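Local coordinates for probable E3 ubiquitin-protein ligase HERC1 (PDB 4QT6) that probably acts as an E3 ubiquitin-protein ligase, of which this SPRY domain is likely to serve as a protein-binding module, at residues Y27-T35 with A133-M141. Sequence-based numbering, arbitrary orientation.
Sequences YGLASTGVT and AAELYPCVM. With ARF (formamide), chain D.
Gly28 and Val140 form an antiparallel hydrogen-bonded pair, with Gly28 N 2.9 Å from Val140 O and Val140 N 3.0 Å from Gly28 O. Ala30 N bonds to Pro138 O at 2.9 Å. Residues 31-33 then loop away, and pairing resumes two residues out of step at Val34, whose N lies 2.8 Å from Leu136 O. The Tyr137 ring lies against this loop, with Ser31 O near its edge. Its CG sits beside the backbone N (chi1 -59°), which brings the ring up to the loop; chi2 of 78° turns a face to Gly33. Gly33 CA lies over that face, 3.8 Å from the Tyr137 ring centroid, as a CH-pi contact. Leu29 crosses Tyr137 at about a right angle, its CD2 3.8 Å from Tyr137 CB. An alanine in place of Tyr137 would probably leave Gly33 CA without the ring face it packs on and open a gap beside the 31-33 loop. On the sheet face of Leu29, CD1 also packs on Cys139 CB. Ala30 CB meets the Pro138 ring. Farther along, Glu135 runs extended beside Thr35, with Thr35 CG2 3.4 Å from Glu135 CD. Strands 26-30 and 137-142 are neighbours within one antiparallel sheet of the SPRY beta-sandwich.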
ATOM      1  N   TYR A  27       2.362   9.838  -1.873  1.00 17.53           N
ATOM      2  CA  TYR A  27       1.663   8.802  -1.103  1.00 17.22           C
ATOM      3  C   TYR A  27       0.278   9.277  -0.713  1.00 17.86           C
ATOM      4  O   TYR A  27      -0.039  10.467  -0.751  1.00 17.28           O
ATOM      5  CB  TYR A  27       2.442   8.428   0.168  1.00 18.11           C
ATOM      6  CG  TYR A  27       2.559   9.564   1.151  1.00 17.86           C
ATOM      7  CD1 TYR A  27       1.518   9.873   2.010  1.00 19.09           C
ATOM      8  CD2 TYR A  27       3.678  10.366   1.175  1.00 19.18           C
ATOM      9  CE1 TYR A  27       1.592  10.952   2.863  1.00 21.31           C
ATOM     10  CE2 TYR A  27       3.779  11.416   2.048  1.00 19.81           C
ATOM     11  CZ  TYR A  27       2.734  11.722   2.876  1.00 22.10           C
ATOM     12  OH  TYR A  27       2.822  12.777   3.756  1.00 24.33           O
ATOM     13  N   GLY A  28      -0.528   8.317  -0.301  1.00 17.00           N
ATOM     14  CA  GLY A  28      -1.777   8.617   0.364  1.00 16.86           C
ATOM     15  C   GLY A  28      -2.179   7.508   1.322  1.00 16.81           C
ATOM     16  O   GLY A  28      -2.033   6.330   1.016  1.00 16.01           O
ATOM     17  N   LEU A  29      -2.675   7.932   2.472  1.00 16.29           N
ATOM     18  CA  LEU A  29      -3.206   7.054   3.509  1.00 16.58           C
ATOM     19  C   LEU A  29      -4.721   7.074   3.569  1.00 16.29           C
ATOM     20  O   LEU A  29      -5.366   8.085   3.252  1.00 15.90           O
ATOM     21  CB  LEU A  29      -2.675   7.448   4.892  1.00 16.59           C
ATOM     22  CG  LEU A  29      -1.262   6.966   5.262  1.00 16.88           C
ATOM     23  CD1 LEU A  29      -0.173   7.428   4.296  1.00 17.52           C
ATOM     24  CD2 LEU A  29      -0.970   7.441   6.677  1.00 16.14           C
ATOM     25  N   ALA A  30      -5.267   5.968   4.058  1.00 15.62           N
ATOM     26  CA  ALA A  30      -6.691   5.862   4.305  1.00 16.57           C
ATOM     27  C   ALA A  30      -7.114   6.766   5.453  1.00 17.33           C
ATOM     28  O   ALA A  30      -6.306   7.173   6.300  1.00 17.49           O
ATOM     29  CB  ALA A  30      -7.071   4.432   4.594  1.00 16.94           C
ATOM     30  N   SER A  31      -8.414   7.015   5.532  1.00 17.70           N
ATOM     31  CA  SER A  31      -8.949   7.847   6.586  1.00 19.65           C
ATOM     32  C   SER A  31      -8.799   7.275   7.986  1.00 20.45           C
ATOM     33  O   SER A  31      -8.406   7.997   8.949  1.00 22.77           O
ATOM     34  CB  SER A  31     -10.434   8.114   6.292  1.00 21.55           C
ATOM     35  OG  SER A  31     -10.590   8.818   5.080  1.00 22.13           O
ATOM     36  N   THR A  32      -9.076   5.985   8.119  0.50 20.49           N
ATOM     37  CA  THR A  32      -9.180   5.343   9.430  1.00 21.47           C
ATOM     38  C   THR A  32      -7.997   4.428   9.725  1.00 20.96           C
ATOM     39  O   THR A  32      -7.579   3.646   8.881  1.00 21.97           O
ATOM     40  CB  THR A  32     -10.435   4.434   9.492  0.50 20.86           C
ATOM     41  OG1 THR A  32     -11.576   5.133   8.974  0.50 21.64           O
ATOM     42  CG2 THR A  32     -10.721   3.986  10.930  0.50 20.89           C
ATOM     43  N   GLY A  33      -7.476   4.559  10.938  1.00 21.23           N
ATOM     44  CA  GLY A  33      -6.341   3.767  11.370  1.00 20.26           C
ATOM     45  C   GLY A  33      -6.787   2.532  12.114  1.00 21.04           C
ATOM     46  O   GLY A  33      -7.923   2.464  12.619  1.00 22.55           O
ATOM     47  N   VAL A  34      -5.884   1.555  12.179  1.00 18.62           N
ATOM     48  CA  VAL A  34      -6.102   0.302  12.889  1.00 18.44           C
ATOM     49  C   VAL A  34      -5.193   0.274  14.120  1.00 19.57           C
ATOM     50  O   VAL A  34      -3.983   0.495  13.991  1.00 17.99           O
ATOM     51  CB  VAL A  34      -5.794  -0.898  11.972  1.00 19.72           C
ATOM     52  CG1 VAL A  34      -6.092  -2.226  12.668  1.00 20.51           C
ATOM     53  CG2 VAL A  34      -6.606  -0.804  10.691  1.00 20.80           C
ATOM     54  N   THR A  35      -5.765  -0.012  15.294  1.00 18.23           N
ATOM     55  CA  THR A  35      -4.991   0.048  16.544  1.00 18.65           C
ATOM     56  C   THR A  35      -4.963  -1.225  17.370  1.00 19.24           C
ATOM     57  O   THR A  35      -4.218  -1.317  18.364  1.00 18.68           O
ATOM     58  CB  THR A  35      -5.469   1.207  17.432  1.00 18.67           C
ATOM     59  OG1 THR A  35      -6.885   1.123  17.585  1.00 20.23           O
ATOM     60  CG2 THR A  35      -5.132   2.520  16.802  1.00 20.10           C
ATOM     61  N   ALA A 133       4.291  -0.655  15.184  1.00 21.74           N
ATOM     62  CA  ALA A 133       3.554   0.602  15.330  1.00 20.97           C
ATOM     63  C   ALA A 133       2.282   0.398  16.119  1.00 20.85           C
ATOM     64  O   ALA A 133       1.689  -0.681  16.074  1.00 23.73           O
ATOM     65  CB  ALA A 133       3.218   1.191  13.981  1.00 22.08           C
ATOM     66  N   ALA A 134       1.889   1.437  16.852  1.00 19.07           N
ATOM     67  CA  ALA A 134       0.677   1.409  17.624  1.00 19.09           C
ATOM     68  C   ALA A 134      -0.555   1.602  16.763  1.00 19.49           C
ATOM     69  O   ALA A 134      -1.614   1.041  17.080  1.00 19.86           O
ATOM     70  CB  ALA A 134       0.701   2.475  18.695  1.00 20.89           C
ATOM     71  N   GLU A 135      -0.437   2.432  15.731  1.00 18.30           N
ATOM     72  CA  GLU A 135      -1.567   2.701  14.848  1.00 18.21           C
ATOM     73  C   GLU A 135      -1.073   2.729  13.410  1.00 18.22           C
ATOM     74  O   GLU A 135      -0.063   3.369  13.100  1.00 18.02           O
ATOM     75  CB  GLU A 135      -2.223   4.025  15.202  1.00 18.08           C
ATOM     76  CG  GLU A 135      -3.423   4.377  14.324  1.00 18.98           C
ATOM     77  CD  GLU A 135      -4.407   5.332  14.950  1.00 21.44           C
ATOM     78  OE1 GLU A 135      -4.089   5.998  15.945  1.00 23.02           O
ATOM     79  OE2 GLU A 135      -5.553   5.399  14.432  1.00 25.03           O
ATOM     80  N   LEU A 136      -1.792   2.046  12.530  1.00 17.63           N
ATOM     81  CA  LEU A 136      -1.382   1.929  11.129  1.00 18.00           C
ATOM     82  C   LEU A 136      -2.543   2.189  10.204  1.00 17.57           C
ATOM     83  O   LEU A 136      -3.702   1.876  10.522  1.00 18.10           O
ATOM     84  CB  LEU A 136      -0.750   0.569  10.811  1.00 19.06           C
ATOM     85  CG  LEU A 136       0.651   0.388  11.407  1.00 19.31           C
ATOM     86  CD1 LEU A 136       1.116  -1.060  11.282  1.00 19.78           C
ATOM     87  CD2 LEU A 136       1.629   1.325  10.713  1.00 20.68           C
ATOM     88  N   TYR A 137      -2.223   2.794   9.065  1.00 15.98           N
ATOM     89  CA  TYR A 137      -3.237   3.121   8.061  1.00 16.44           C
ATOM     90  C   TYR A 137      -2.900   2.410   6.776  1.00 16.10           C
ATOM     91  O   TYR A 137      -1.767   2.452   6.329  1.00 16.54           O
ATOM     92  CB  TYR A 137      -3.263   4.620   7.755  1.00 16.64           C
ATOM     93  CG  TYR A 137      -3.544   5.493   8.932  1.00 16.51           C
ATOM     94  CD1 TYR A 137      -2.536   5.785   9.870  1.00 18.62           C
ATOM     95  CD2 TYR A 137      -4.795   6.037   9.126  1.00 17.78           C
ATOM     96  CE1 TYR A 137      -2.806   6.577  10.968  1.00 19.31           C
ATOM     97  CE2 TYR A 137      -5.057   6.831  10.234  1.00 19.66           C
ATOM     98  CZ  TYR A 137      -4.050   7.103  11.129  1.00 19.92           C
ATOM     99  OH  TYR A 137      -4.345   7.909  12.217  1.00 23.42           O
ATOM    100  N   PRO A 138      -3.894   1.789   6.132  1.00 15.75           N
ATOM    101  CA  PRO A 138      -3.705   1.395   4.726  1.00 14.89           C
ATOM    102  C   PRO A 138      -3.140   2.537   3.888  1.00 15.22           C
ATOM    103  O   PRO A 138      -3.518   3.699   4.092  1.00 16.09           O
ATOM    104  CB  PRO A 138      -5.120   1.017   4.279  1.00 15.02           C
ATOM    105  CG  PRO A 138      -5.790   0.580   5.533  1.00 15.19           C
ATOM    106  CD  PRO A 138      -5.249   1.452   6.626  1.00 15.01           C
ATOM    107  N   CYS A 139      -2.205   2.232   2.998  1.00 14.86           N
ATOM    108  CA  CYS A 139      -1.556   3.263   2.174  1.00 15.59           C
ATOM    109  C   CYS A 139      -1.125   2.779   0.827  1.00 15.45           C
ATOM    110  O   CYS A 139      -0.977   1.600   0.590  1.00 15.57           O
ATOM    111  CB  CYS A 139      -0.332   3.849   2.869  1.00 16.76           C
ATOM    112  SG  CYS A 139       1.089   2.761   2.965  1.00 17.37           S
ATOM    113  N   VAL A 140      -0.896   3.755  -0.037  1.00 15.53           N
ATOM    114  CA  VAL A 140      -0.371   3.565  -1.375  1.00 16.67           C
ATOM    115  C   VAL A 140       0.728   4.595  -1.526  1.00 17.50           C
ATOM    116  O   VAL A 140       0.589   5.725  -1.045  1.00 17.69           O
ATOM    117  CB  VAL A 140      -1.487   3.791  -2.417  1.00 17.62           C
ATOM    118  CG1 VAL A 140      -0.936   3.762  -3.825  1.00 17.91           C
ATOM    119  CG2 VAL A 140      -2.583   2.754  -2.235  1.00 16.28           C
HETATM  120  N   MSE A 141       1.823   4.207  -2.176  0.65 17.91           N
HETATM  121  CA  MSE A 141       2.926   5.133  -2.474  0.65 19.38           C
HETATM  122  C   MSE A 141       3.275   4.980  -3.935  1.00 19.37           C
HETATM  123  O   MSE A 141       3.221   3.869  -4.457  1.00 20.63           O
HETATM  124  CB  MSE A 141       4.085   4.748  -1.547  0.65 21.14           C
HETATM  125  CG  MSE A 141       5.306   5.663  -1.536  0.65 22.68           C
HETATM  126 SE   MSE A 141       6.615   5.238  -2.957  0.65 27.09          SE
HETATM  127  CE  MSE A 141       6.360   3.304  -3.179  0.65 28.00           C
TER
HETATM  128  N   ARF D2203     -10.259  -0.294  11.446  1.00 50.15           N
HETATM  129  C   ARF D2203     -10.947  -0.374  10.304  1.00 53.05           C
HETATM  130  O   ARF D2203     -10.602   0.315   9.353  1.00 53.38           O
HETATM  131  O   HOH W   1      -8.263   6.603  12.868  1.00 39.44           O